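Local coordinates for protein methylxanthine N1-demethylase NdmA (Pseudomonas putida, PDB 6ICN) that catalyses the N1-demethylation of caffeine to theobromine and formaldehyde as a Rieske [2Fe-2S] oxygenase with a non-heme metal centre, at residues V168-Y173 / N280-A285; E62-A67 / I143-S148; C245-A250 / I333-W338; A206-V211 / V326-V331. One frame throughout, in Å; residues are numbered along the deposited sequence.

In the fold
From the N terminus, interaction 2 closes first, across the two walls of the Rieske-domain barrel. It is complete before any other contact opens. The chain then enters the catalytic domain. Interaction 1 opens at 168-173, on an outermost strand of the large antiparallel sheet. Interaction 4 opens next at 206-211, and interaction 3 at 245-250. They close in the same order, 1, 4, 3: at 280-285, 326-331 and 333-338. Each opens before the previous one closes, so all three cross and none nests. Interactions 3 and 4 share helix 330-348 and touch. Together they tie this helix to the sheet and to the 206-211 loop.

Interaction 1. Residues V168-Y173 / N280-A285; sequences VIQEPY and NFLIFA
Tyr173 O is gripped twice by Asn280. Asn280 N donates to Tyr173 O at 2.8 Å, and Asn280 ND2 donates to it at 3.2 Å. The two donors reach it from opposite faces of the carbonyl plane. Tyr173 N returns a bond to Asn280 O, which closes an antiparallel hydrogen-bonded pair. The Tyr173 ring folds over its partner, with chi1 at 60°. Asn280 CB then sits over one ring face, 3.4 Å from the centroid of the Tyr173 ring, in a CH-pi contact. Beyond this ring, Tyr173 OH bonds to Asn268 and Arg182, while Asn280 OD1 bonds to Ser270.

At the other end, Val168 and Phe284 form a second hydrogen-bonded pair. Val168 CB lies over the Phe284 ring, 3.8 Å from its centroid. Gln170 CG meets the edge of that ring in its plane, and the Gln170 amide stands nearly perpendicular to it. Gln170 OE1 accepts from Asn300, a residue of the caffeine pocket.

Between the two pairs, strand 166-175, an outermost strand of the large antiparallel sheet, is broken, and its register against strand 277-286 shifts by one residue. Gln170 N still bonds to Leu282 O, and a water accepts from Leu282 N at 2.9 Å. The water makes weak bonds to Gln170 O and Glu171 O. It fills in weakly where the ladder breaks, and Leu282, beside the bound caffeine, keeps an acceptor for its backbone N-H.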
loop_
_atom_site.group_PDB
_atom_site.type_symbol
_atom_site.label_atom_id
_atom_site.label_comp_id
_atom_site.label_asym_id
_atom_site.label_seq_id
_atom_site.Cartn_x
_atom_site.Cartn_y
_atom_site.Cartn_z
ATOM N N VAL A 168 11.317 25.291 22.840
ATOM C CA VAL A 168 11.240 24.210 21.861
ATOM C C VAL A 168 10.165 24.558 20.835
ATOM O O VAL A 168 9.019 24.848 21.206
ATOM C CB VAL A 168 10.919 22.860 22.534
ATOM C CG1 VAL A 168 10.632 21.779 21.473
ATOM C CG2 VAL A 168 12.043 22.437 23.488
ATOM N N ILE A 169 10.534 24.539 19.558
ATOM C CA ILE A 169 9.605 24.758 18.449
ATOM C C ILE A 169 9.187 23.392 17.920
ATOM O O ILE A 169 10.013 22.652 17.368
ATOM C CB ILE A 169 10.249 25.590 17.331
ATOM C CG1 ILE A 169 10.746 26.941 17.871
ATOM C CG2 ILE A 169 9.260 25.784 16.156
ATOM C CD1 ILE A 169 11.688 27.695 16.894
ATOM N N GLN A 170 7.910 23.065 18.034
ATOM C CA GLN A 170 7.497 21.758 17.527
ATOM C C GLN A 170 7.298 21.782 16.013
ATOM O O GLN A 170 7.171 22.833 15.383
ATOM C CB GLN A 170 6.219 21.287 18.219
ATOM C CG GLN A 170 6.434 21.017 19.683
ATOM C CD GLN A 170 5.462 20.007 20.280
ATOM O OE1 GLN A 170 5.467 19.791 21.478
ATOM N NE2 GLN A 170 4.638 19.379 19.441
ATOM N N GLU A 171 7.283 20.588 15.424
ATOM C CA GLU A 171 6.905 20.500 14.026
ATOM C C GLU A 171 5.434 20.887 13.867
ATOM O O GLU A 171 4.617 20.602 14.743
ATOM C CB GLU A 171 7.144 19.090 13.505
ATOM C CG GLU A 171 8.641 18.826 13.308
ATOM C CD GLU A 171 8.963 17.400 12.940
ATOM O OE1 GLU A 171 8.027 16.583 12.797
ATOM O OE2 GLU A 171 10.168 17.109 12.784
ATOM N N PRO A 172 5.066 21.506 12.752
ATOM C CA PRO A 172 3.655 21.871 12.561
ATOM C C PRO A 172 2.764 20.640 12.486
ATOM O O PRO A 172 3.197 19.560 12.077
ATOM C CB PRO A 172 3.645 22.653 11.241
ATOM C CG PRO A 172 5.004 22.473 10.635
ATOM C CD PRO A 172 5.952 22.056 11.710
ATOM N N TYR A 173 1.497 20.821 12.883
ATOM C CA TYR A 173 0.494 19.765 12.799
ATOM C C TYR A 173 -0.718 20.273 12.022
ATOM O O TYR A 173 -1.179 21.402 12.216
ATOM C CB TYR A 173 0.096 19.240 14.200
ATOM C CG TYR A 173 -0.492 20.256 15.157
ATOM C CD1 TYR A 173 0.323 21.167 15.845
ATOM C CD2 TYR A 173 -1.874 20.306 15.393
ATOM C CE1 TYR A 173 -0.224 22.097 16.727
ATOM C CE2 TYR A 173 -2.419 21.224 16.286
ATOM C CZ TYR A 173 -1.601 22.114 16.947
ATOM O OH TYR A 173 -2.150 23.042 17.804
ATOM N N ASN A 280 -0.920 24.196 12.044
ATOM C CA ASN A 280 -0.845 24.710 13.400
ATOM C C ASN A 280 0.574 24.630 13.944
ATOM O O ASN A 280 1.311 23.682 13.662
ATOM C CB ASN A 280 -1.823 23.962 14.301
ATOM C CG ASN A 280 -3.245 24.077 13.780
ATOM O OD1 ASN A 280 -3.863 25.141 13.889
ATOM N ND2 ASN A 280 -3.748 23.012 13.154
ATOM N N PHE A 281 0.951 25.635 14.732
ATOM C CA PHE A 281 2.283 25.734 15.311
ATOM C C PHE A 281 2.177 25.794 16.828
ATOM O O PHE A 281 1.341 26.532 17.368
ATOM C CB PHE A 281 3.013 26.983 14.782
ATOM C CG PHE A 281 3.139 27.027 13.276
ATOM C CD1 PHE A 281 2.094 27.518 12.486
ATOM C CD2 PHE A 281 4.296 26.569 12.642
ATOM C CE1 PHE A 281 2.204 27.562 11.092
ATOM C CE2 PHE A 281 4.411 26.600 11.240
ATOM C CZ PHE A 281 3.371 27.090 10.465
ATOM N N LEU A 282 3.019 25.020 17.511
ATOM C CA LEU A 282 3.190 25.114 18.956
ATOM C C LEU A 282 4.659 25.357 19.266
ATOM O O LEU A 282 5.537 24.612 18.802
ATOM C CB LEU A 282 2.723 23.844 19.688
ATOM C CG LEU A 282 2.961 23.907 21.214
ATOM C CD1 LEU A 282 2.016 24.931 21.852
ATOM C CD2 LEU A 282 2.806 22.535 21.881
ATOM N N ILE A 283 4.922 26.415 20.020
ATOM C CA ILE A 283 6.225 26.661 20.622
ATOM C C ILE A 283 6.019 26.621 22.126
ATOM O O ILE A 283 5.060 27.220 22.630
ATOM C CB ILE A 283 6.796 28.026 20.196
ATOM C CG1 ILE A 283 6.781 28.174 18.680
ATOM C CG2 ILE A 283 8.221 28.203 20.726
ATOM C CD1 ILE A 283 7.279 29.520 18.195
ATOM N N PHE A 284 6.893 25.927 22.851
ATOM C CA PHE A 284 6.724 25.910 24.297
ATOM C C PHE A 284 8.052 26.191 24.979
ATOM O O PHE A 284 9.123 25.828 24.479
ATOM C CB PHE A 284 6.087 24.591 24.825
ATOM C CG PHE A 284 6.945 23.373 24.658
ATOM C CD1 PHE A 284 6.899 22.634 23.489
ATOM C CD2 PHE A 284 7.780 22.956 25.682
ATOM C CE1 PHE A 284 7.679 21.499 23.346
ATOM C CE2 PHE A 284 8.585 21.830 25.538
ATOM C CZ PHE A 284 8.534 21.103 24.367
ATOM N N ALA A 285 7.958 26.873 26.120
ATOM C CA ALA A 285 9.129 27.315 26.867
ATOM C C ALA A 285 8.987 26.887 28.314
ATOM O O ALA A 285 7.877 26.886 28.860
ATOM C CB ALA A 285 9.309 28.834 26.806
HETATM O O HOH W 1 4.483 23.345 15.636
#

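Interaction 2. Residues E62-A67 / I143-S148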
loop_
_atom_site.group_PDB
_atom_site.type_symbol
_atom_site.label_atom_id
_atom_site.label_comp_id
_atom_site.label_asym_id
_atom_site.label_seq_id
_atom_site.Cartn_x
_atom_site.Cartn_y
_atom_site.Cartn_z
ATOM N N GLU A 62 -4.132 31.483 -0.982
ATOM C CA GLU A 62 -3.126 32.036 -1.878
ATOM C C GLU A 62 -1.917 31.108 -1.942
ATOM O O GLU A 62 -1.404 30.697 -0.898
ATOM C CB GLU A 62 -2.668 33.410 -1.378
ATOM C CG GLU A 62 -3.772 34.435 -1.334
ATOM C CD GLU A 62 -3.832 35.257 -2.604
ATOM O OE1 GLU A 62 -3.349 34.779 -3.658
ATOM O OE2 GLU A 62 -4.338 36.394 -2.541
ATOM N N GLN A 63 -1.440 30.822 -3.151
ATOM C CA GLN A 63 -0.231 30.019 -3.332
ATOM C C GLN A 63 0.969 30.955 -3.360
ATOM O O GLN A 63 1.113 31.756 -4.284
ATOM C CB GLN A 63 -0.315 29.201 -4.614
ATOM C CG GLN A 63 -1.468 28.229 -4.623
ATOM C CD GLN A 63 -1.448 27.360 -5.865
ATOM O OE1 GLN A 63 -0.725 26.381 -5.920
ATOM N NE2 GLN A 63 -2.231 27.727 -6.861
ATOM N N LEU A 64 1.827 30.843 -2.353
ATOM C CA LEU A 64 2.969 31.727 -2.183
ATOM C C LEU A 64 4.263 30.926 -2.166
ATOM O O LEU A 64 4.259 29.704 -1.992
ATOM C CB LEU A 64 2.837 32.513 -0.877
ATOM C CG LEU A 64 1.500 33.214 -0.622
ATOM C CD1 LEU A 64 1.467 33.842 0.762
ATOM C CD2 LEU A 64 1.208 34.236 -1.718
ATOM N N VAL A 65 5.384 31.623 -2.337
ATOM C CA VAL A 65 6.700 31.012 -2.204
ATOM C C VAL A 65 7.539 31.875 -1.270
ATOM O O VAL A 65 7.510 33.111 -1.360
ATOM C CB VAL A 65 7.370 30.838 -3.585
ATOM C CG1 VAL A 65 7.477 32.196 -4.321
ATOM C CG2 VAL A 65 8.723 30.157 -3.455
ATOM N N VAL A 66 8.263 31.225 -0.364
ATOM C CA VAL A 66 9.161 31.889 0.578
ATOM C C VAL A 66 10.591 31.501 0.237
ATOM O O VAL A 66 10.869 30.333 -0.073
ATOM C CB VAL A 66 8.835 31.514 2.034
ATOM C CG1 VAL A 66 9.875 32.076 2.993
ATOM C CG2 VAL A 66 7.441 32.045 2.423
ATOM N N ALA A 67 11.507 32.472 0.320
ATOM C CA ALA A 67 12.920 32.204 0.072
ATOM C C ALA A 67 13.757 33.163 0.904
ATOM O O ALA A 67 13.310 34.273 1.229
ATOM C CB ALA A 67 13.285 32.346 -1.414
ATOM N N ILE A 143 3.640 36.033 7.267
ATOM C CA ILE A 143 3.263 36.768 6.065
ATOM C C ILE A 143 2.004 37.587 6.331
ATOM O O ILE A 143 1.051 37.095 6.943
ATOM C CB ILE A 143 3.043 35.827 4.860
ATOM C CG1 ILE A 143 4.373 35.198 4.439
ATOM C CG2 ILE A 143 2.433 36.588 3.673
ATOM C CD1 ILE A 143 4.198 34.155 3.330
ATOM N N ARG A 144 2.002 38.848 5.871
ATOM C CA ARG A 144 0.789 39.667 5.860
ATOM C C ARG A 144 0.423 39.963 4.416
ATOM O O ARG A 144 1.181 40.634 3.703
ATOM C CB ARG A 144 0.967 40.974 6.641
ATOM C CG ARG A 144 -0.301 41.856 6.605
ATOM C CD ARG A 144 -0.149 43.057 7.531
ATOM N NE ARG A 144 0.997 43.896 7.155
ATOM C CZ ARG A 144 1.437 44.917 7.885
ATOM N NH1 ARG A 144 0.829 45.238 9.022
ATOM N NH2 ARG A 144 2.477 45.636 7.475
ATOM N N LEU A 145 -0.745 39.474 3.988
ATOM C CA LEU A 145 -1.105 39.581 2.578
ATOM C C LEU A 145 -1.501 41.000 2.189
ATOM O O LEU A 145 -1.203 41.442 1.073
ATOM C CB LEU A 145 -2.241 38.616 2.249
ATOM C CG LEU A 145 -1.824 37.142 2.217
ATOM C CD1 LEU A 145 -3.057 36.268 2.171
ATOM C CD2 LEU A 145 -0.930 36.878 1.011
ATOM N N ASP A 146 -2.216 41.700 3.062
ATOM C CA ASP A 146 -2.670 43.066 2.808
ATOM C C ASP A 146 -2.092 43.973 3.888
ATOM O O ASP A 146 -2.438 43.852 5.075
ATOM C CB ASP A 146 -4.196 43.143 2.785
ATOM C CG ASP A 146 -4.706 44.442 2.175
ATOM O OD1 ASP A 146 -4.054 45.479 2.395
ATOM O OD2 ASP A 146 -5.735 44.424 1.460
ATOM N N SER A 147 -1.217 44.893 3.477
ATOM C CA SER A 147 -0.584 45.807 4.411
ATOM C C SER A 147 -1.175 47.212 4.334
ATOM O O SER A 147 -0.651 48.119 4.985
ATOM C CB SER A 147 0.929 45.864 4.169
ATOM O OG SER A 147 1.542 44.580 4.328
ATOM N N SER A 148 -2.274 47.395 3.590
ATOM C CA SER A 148 -2.756 48.745 3.286
ATOM C C SER A 148 -3.353 49.441 4.506
ATOM O O SER A 148 -3.306 50.676 4.594
ATOM C CB SER A 148 -3.771 48.696 2.145
ATOM O OG SER A 148 -4.945 47.968 2.502
#
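Leu64 and Ile143 both carry their first side-chain branch anti to the carbonyl carbon, chi1 -49° and -68°, and both continue extended, which aims their ends at each other. They meet tip to tip, with Leu64 CD1 3.8 Å from Ile143 CD1. Leu145 has the same extended shape. Its CD2 comes to 3.9 Å from Leu64 CD1, across the line of the Leu64 side chain. The CD1 methyl of Leu64 therefore touches both Ile143 and Leu145.

Val66 runs antiparallel alongside the Ile143 side chain, and its CG2 lies 4.0 Å from Ile143 CD1. At the other end, Glu62 gives only its aliphatic part to the contact. Its CG rests 4.0 Å from Leu145 CD1. The chain bends at chi2, and the carboxylate makes salt bridges to Arg77 and Arg32.

Glu62 CA and Leu145 CA, the nearest such pair, are 9.0 Å apart, so side chains alone bridge the gap. Strands 62-69 and 140-144 are not neighbours in their antiparallel sheet. They face each other across the interior of the Rieske domain, whose beta strands wrap round a hydrophobic core. Phe132 touches Leu64, Ile143 and Leu145. Val57 and Leu59 of strand 55-59 add further apolar cover.

The chemistry is that of a methyl-lined core: dispersion and burial of apolar surface join the two walls, while the charge of Glu62 is paired with arginines beside it.

Interaction 3. Residues C245-A250 / I333-W338; sequences CSMPFA and IQYRKW
Backbones stay well apart here, with Pro248 CA and Tyr335 CA 8.6 Å from each other, where the turn after strand 239-246 faces helix 330-348. The contact packs this helix against the end of a strand in the large antiparallel sheet of the catalytic domain of the Rieske oxygenase. Met247 reaches the helix with a side chain bent at both chi2 and chi3. Its CG lies over one face of the Trp338 six-membered ring, 3.7 Å from the centroid, in a CH-pi contact. The bend carries the sulfur to the edge of the Tyr335 ring, 5.1 Å from SD to its centroid. SD also approaches the Trp338 ring obliquely. Both are Met-aromatic contacts.

Tyr335 stacks on Trp183 of helix 179-186, and Trp338 NE1 bonds to Ala356 O. Pro248 follows a cis peptide bond, and its carbonyl turns to the helix. Tyr335 points its CG away from its own backbone N (chi1 180°), which lets the ring reach that carbonyl. Its hydroxyl also meets the edge of the Phe249 ring, 3.3 Å from OH to Phe249 CD1. The Tyr335 OH donates to Pro248 O at 2.7 Å, from 29° off the carbonyl plane.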
loop_
_atom_site.group_PDB
_atom_site.type_symbol
_atom_site.label_atom_id
_atom_site.label_comp_id
_atom_site.label_asym_id
_atom_site.label_seq_id
_atom_site.Cartn_x
_atom_site.Cartn_y
_atom_site.Cartn_z
ATOM N N CYS A 245 -3.888 36.760 24.088
ATOM C CA CYS A 245 -4.302 36.207 22.798
ATOM C C CYS A 245 -4.261 37.313 21.757
ATOM O O CYS A 245 -5.175 38.139 21.688
ATOM C CB CYS A 245 -5.694 35.594 22.892
ATOM S SG CYS A 245 -5.867 34.325 24.179
ATOM N N SER A 246 -3.201 37.329 20.947
ATOM C CA SER A 246 -3.094 38.292 19.849
ATOM C C SER A 246 -4.117 37.953 18.770
ATOM O O SER A 246 -4.030 36.902 18.128
ATOM C CB SER A 246 -1.679 38.289 19.276
ATOM O OG SER A 246 -0.736 38.714 20.246
ATOM N N MET A 247 -5.093 38.832 18.563
ATOM C CA MET A 247 -6.171 38.525 17.613
ATOM C C MET A 247 -5.628 38.480 16.207
ATOM O O MET A 247 -4.783 39.308 15.851
ATOM C CB MET A 247 -7.313 39.549 17.715
ATOM C CG MET A 247 -8.013 39.496 19.068
ATOM S SD MET A 247 -9.001 37.972 19.235
ATOM C CE MET A 247 -10.321 38.342 18.120
ATOM N N PRO A 248 -6.128 37.551 15.379
ATOM C CA PRO A 248 -7.238 36.621 15.637
ATOM C C PRO A 248 -6.888 35.208 16.090
ATOM O O PRO A 248 -7.773 34.549 16.623
ATOM C CB PRO A 248 -7.925 36.529 14.280
ATOM C CG PRO A 248 -6.812 36.731 13.288
ATOM C CD PRO A 248 -5.804 37.640 13.942
ATOM N N PHE A 249 -5.670 34.707 15.855
ATOM C CA PHE A 249 -5.467 33.264 15.985
ATOM C C PHE A 249 -4.312 32.841 16.879
ATOM O O PHE A 249 -4.041 31.636 16.978
ATOM C CB PHE A 249 -5.266 32.631 14.598
ATOM C CG PHE A 249 -6.437 32.803 13.671
ATOM C CD1 PHE A 249 -7.745 32.588 14.112
ATOM C CD2 PHE A 249 -6.231 33.176 12.357
ATOM C CE1 PHE A 249 -8.821 32.773 13.247
ATOM C CE2 PHE A 249 -7.299 33.356 11.477
ATOM C CZ PHE A 249 -8.610 33.154 11.936
ATOM N N ALA A 250 -3.611 33.763 17.515
ATOM C CA ALA A 250 -2.441 33.407 18.313
ATOM C C ALA A 250 -2.787 33.415 19.791
ATOM O O ALA A 250 -3.449 34.338 20.270
ATOM C CB ALA A 250 -1.287 34.367 18.043
ATOM N N ILE A 333 -17.853 33.043 23.305
ATOM C CA ILE A 333 -18.835 34.057 22.940
ATOM C C ILE A 333 -18.148 35.387 22.672
ATOM O O ILE A 333 -18.420 36.048 21.664
ATOM C CB ILE A 333 -19.892 34.196 24.050
ATOM C CG1 ILE A 333 -20.702 32.905 24.188
ATOM C CG2 ILE A 333 -20.823 35.354 23.743
ATOM C CD1 ILE A 333 -21.475 32.828 25.513
ATOM N N GLN A 334 -17.233 35.775 23.561
ATOM C CA GLN A 334 -16.564 37.065 23.429
ATOM C C GLN A 334 -15.623 37.073 22.230
ATOM O O GLN A 334 -15.510 38.086 21.530
ATOM C CB GLN A 334 -15.823 37.392 24.722
ATOM C CG GLN A 334 -16.766 37.617 25.928
ATOM C CD GLN A 334 -17.848 38.659 25.643
ATOM O OE1 GLN A 334 -17.565 39.740 25.123
ATOM N NE2 GLN A 334 -19.099 38.324 25.965
ATOM N N TYR A 335 -14.954 35.941 21.975
ATOM C CA TYR A 335 -14.128 35.798 20.778
ATOM C C TYR A 335 -14.946 36.015 19.512
ATOM O O TYR A 335 -14.563 36.797 18.639
ATOM C CB TYR A 335 -13.489 34.406 20.776
ATOM C CG TYR A 335 -12.593 34.089 19.592
ATOM C CD1 TYR A 335 -11.380 34.741 19.424
ATOM C CD2 TYR A 335 -12.939 33.089 18.685
ATOM C CE1 TYR A 335 -10.537 34.426 18.361
ATOM C CE2 TYR A 335 -12.106 32.761 17.623
ATOM C CZ TYR A 335 -10.914 33.429 17.468
ATOM O OH TYR A 335 -10.092 33.110 16.411
ATOM N N ARG A 336 -16.080 35.307 19.383
ATOM C CA ARG A 336 -16.911 35.442 18.198
ATOM C C ARG A 336 -17.413 36.872 18.032
ATOM O O ARG A 336 -17.484 37.383 16.910
ATOM C CB ARG A 336 -18.077 34.460 18.281
ATOM C CG ARG A 336 -17.627 32.995 18.194
ATOM C CD ARG A 336 -18.793 32.021 18.403
ATOM N NE ARG A 336 -18.315 30.647 18.241
ATOM C CZ ARG A 336 -19.088 29.578 18.045
ATOM N NH1 ARG A 336 -20.416 29.687 17.980
ATOM N NH2 ARG A 336 -18.518 28.386 17.922
ATOM N N LYS A 337 -17.746 37.526 19.149
ATOM C CA LYS A 337 -18.216 38.908 19.115
ATOM C C LYS A 337 -17.144 39.846 18.568
ATOM O O LYS A 337 -17.422 40.686 17.699
ATOM C CB LYS A 337 -18.632 39.339 20.522
ATOM C CG LYS A 337 -19.116 40.793 20.607
ATOM C CD LYS A 337 -19.592 41.092 22.013
ATOM C CE LYS A 337 -19.908 42.572 22.170
ATOM N NZ LYS A 337 -20.433 42.842 23.534
ATOM N N TRP A 338 -15.906 39.706 19.060
ATOM C CA TRP A 338 -14.834 40.571 18.570
ATOM C C TRP A 338 -14.536 40.304 17.098
ATOM O O TRP A 338 -14.366 41.243 16.314
ATOM C CB TRP A 338 -13.575 40.398 19.419
ATOM C CG TRP A 338 -12.586 41.547 19.286
ATOM C CD1 TRP A 338 -12.670 42.630 18.460
ATOM C CD2 TRP A 338 -11.375 41.698 20.025
ATOM N NE1 TRP A 338 -11.580 43.465 18.650
ATOM C CE2 TRP A 338 -10.775 42.915 19.611
ATOM C CE3 TRP A 338 -10.751 40.938 21.016
ATOM C CZ2 TRP A 338 -9.562 43.357 20.136
ATOM C CZ3 TRP A 338 -9.559 41.375 21.547
ATOM C CH2 TRP A 338 -8.968 42.585 21.101
#

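Interaction 4. Residues A206-V211 / V326-V331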
loop_
_atom_site.group_PDB
_atom_site.type_symbol
_atom_site.label_atom_id
_atom_site.label_comp_id
_atom_site.label_asym_id
_atom_site.label_seq_id
_atom_site.Cartn_x
_atom_site.Cartn_y
_atom_site.Cartn_z
ATOM N N ALA A 206 -15.591 19.554 35.778
ATOM C CA ALA A 206 -16.226 19.959 34.531
ATOM C C ALA A 206 -16.828 21.359 34.587
ATOM O O ALA A 206 -17.174 21.908 33.533
ATOM C CB ALA A 206 -17.310 18.944 34.134
ATOM N N GLU A 207 -16.945 21.962 35.776
ATOM C CA GLU A 207 -17.568 23.273 35.900
ATOM C C GLU A 207 -16.498 24.355 35.979
ATOM O O GLU A 207 -15.816 24.466 37.011
ATOM C CB GLU A 207 -18.469 23.325 37.134
ATOM C CG GLU A 207 -19.117 24.683 37.356
ATOM C CD GLU A 207 -20.224 24.637 38.397
ATOM O OE1 GLU A 207 -20.839 25.696 38.656
ATOM O OE2 GLU A 207 -20.481 23.540 38.948
ATOM N N PRO A 208 -16.317 25.172 34.943
ATOM C CA PRO A 208 -15.275 26.201 34.978
ATOM C C PRO A 208 -15.820 27.506 35.530
ATOM O O PRO A 208 -17.041 27.711 35.562
ATOM C CB PRO A 208 -14.890 26.345 33.500
ATOM C CG PRO A 208 -16.201 26.102 32.771
ATOM C CD PRO A 208 -16.998 25.118 33.632
ATOM N N PRO A 209 -14.952 28.409 35.974
ATOM C CA PRO A 209 -15.410 29.738 36.389
ATOM C C PRO A 209 -15.635 30.635 35.177
ATOM O O PRO A 209 -15.220 30.334 34.057
ATOM C CB PRO A 209 -14.254 30.253 37.250
ATOM C CG PRO A 209 -13.046 29.616 36.619
ATOM C CD PRO A 209 -13.507 28.231 36.194
ATOM N N ILE A 210 -16.322 31.744 35.421
ATOM C CA ILE A 210 -16.590 32.758 34.406
ATOM C C ILE A 210 -15.605 33.897 34.655
ATOM O O ILE A 210 -15.729 34.626 35.643
ATOM C CB ILE A 210 -18.045 33.247 34.475
ATOM C CG1 ILE A 210 -19.005 32.069 34.669
ATOM C CG2 ILE A 210 -18.416 34.060 33.240
ATOM C CD1 ILE A 210 -18.931 31.013 33.567
ATOM N N VAL A 211 -14.626 34.067 33.773
ATOM C CA VAL A 211 -13.510 34.974 34.053
ATOM C C VAL A 211 -13.717 36.324 33.367
ATOM O O VAL A 211 -14.296 36.386 32.273
ATOM C CB VAL A 211 -12.173 34.346 33.621
ATOM C CG1 VAL A 211 -12.015 32.969 34.242
ATOM C CG2 VAL A 211 -12.078 34.259 32.107
ATOM N N VAL A 326 -23.836 28.295 26.333
ATOM C CA VAL A 326 -24.179 28.372 27.747
ATOM C C VAL A 326 -23.217 29.349 28.425
ATOM O O VAL A 326 -22.269 29.832 27.816
ATOM C CB VAL A 326 -24.158 26.988 28.411
ATOM C CG1 VAL A 326 -25.280 26.162 27.806
ATOM C CG2 VAL A 326 -22.785 26.283 28.185
ATOM N N VAL A 327 -23.503 29.687 29.689
ATOM C CA VAL A 327 -22.733 30.757 30.320
ATOM C C VAL A 327 -21.248 30.402 30.401
ATOM O O VAL A 327 -20.385 31.286 30.308
ATOM C CB VAL A 327 -23.324 31.086 31.708
ATOM C CG1 VAL A 327 -22.487 32.141 32.394
ATOM C CG2 VAL A 327 -24.747 31.579 31.547
ATOM N N ALA A 328 -20.920 29.113 30.540
ATOM C CA ALA A 328 -19.529 28.676 30.606
ATOM C C ALA A 328 -18.758 28.928 29.314
ATOM O O ALA A 328 -17.527 28.780 29.302
ATOM C CB ALA A 328 -19.463 27.184 30.946
ATOM N N ASP A 329 -19.447 29.270 28.229
ATOM C CA ASP A 329 -18.814 29.532 26.941
ATOM C C ASP A 329 -18.330 30.968 26.795
ATOM O O ASP A 329 -18.127 31.411 25.661
ATOM C CB ASP A 329 -19.787 29.232 25.802
ATOM C CG ASP A 329 -20.097 27.753 25.666
ATOM O OD1 ASP A 329 -19.166 26.945 25.862
ATOM O OD2 ASP A 329 -21.259 27.432 25.355
ATOM N N LYS A 330 -18.169 31.707 27.903
ATOM C CA LYS A 330 -17.870 33.142 27.817
ATOM C C LYS A 330 -16.723 33.453 26.856
ATOM O O LYS A 330 -16.840 34.348 26.014
ATOM C CB LYS A 330 -17.533 33.711 29.189
ATOM C CG LYS A 330 -17.267 35.230 29.076
ATOM C CD LYS A 330 -16.952 35.876 30.389
ATOM C CE LYS A 330 -16.686 37.365 30.178
ATOM N NZ LYS A 330 -16.390 38.005 31.479
ATOM N N VAL A 331 -15.606 32.726 26.971
ATOM C CA VAL A 331 -14.454 33.022 26.117
ATOM C C VAL A 331 -14.829 32.884 24.644
ATOM O O VAL A 331 -14.548 33.773 23.827
ATOM C CB VAL A 331 -13.259 32.132 26.500
ATOM C CG1 VAL A 331 -12.136 32.296 25.488
ATOM C CG2 VAL A 331 -12.749 32.463 27.921
#
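Lys330 runs fully extended past Ile210 to reach the backbone of Val211. All four of its torsions are close to 180°, so the chain spends its whole length on the crossing. Its NZ donates to Val211 O at 2.8 Å. The ammonium comes from above the carbonyl plane, 36° out of it, and not on a lone pair. NZ also makes a salt bridge to Glu363, so the charge has an acidic partner as well as the carbonyl.

The stem of Lys330 is used too. Its CD lies 3.7 Å from Ile210 CG2, and the two side chains pass at an oblique angle. Ile210 is bent, with chi1 -43° and chi2 -59°, and this turns its CD1 toward the short 3-10 segment ahead of helix 330-348. There CD1 sits 3.9 Å from Val327 CG1 and 3.8 Å from Ala328 CA. The Ile210 and Val327 side chains cross at about a right angle. Pro208 completes the apolar patch, its CG 3.9 Å from Ala328 CB.

The contact joins the loop before strand 214-216 to the start of the helix. It also borders a subunit interface. Ala117 of the third subunit packs on Pro208 and Ala328. Asp329 OD2 accepts from Val326 N and bonds to His82 of that subunit, a residue of its [2Fe-2S] pocket.

A small apolar patch, partly open to solvent, thus lies beside a lysine whose ammonium meets a carbonyl and a carboxylate. That pairing probably favours the charged form of Lys330.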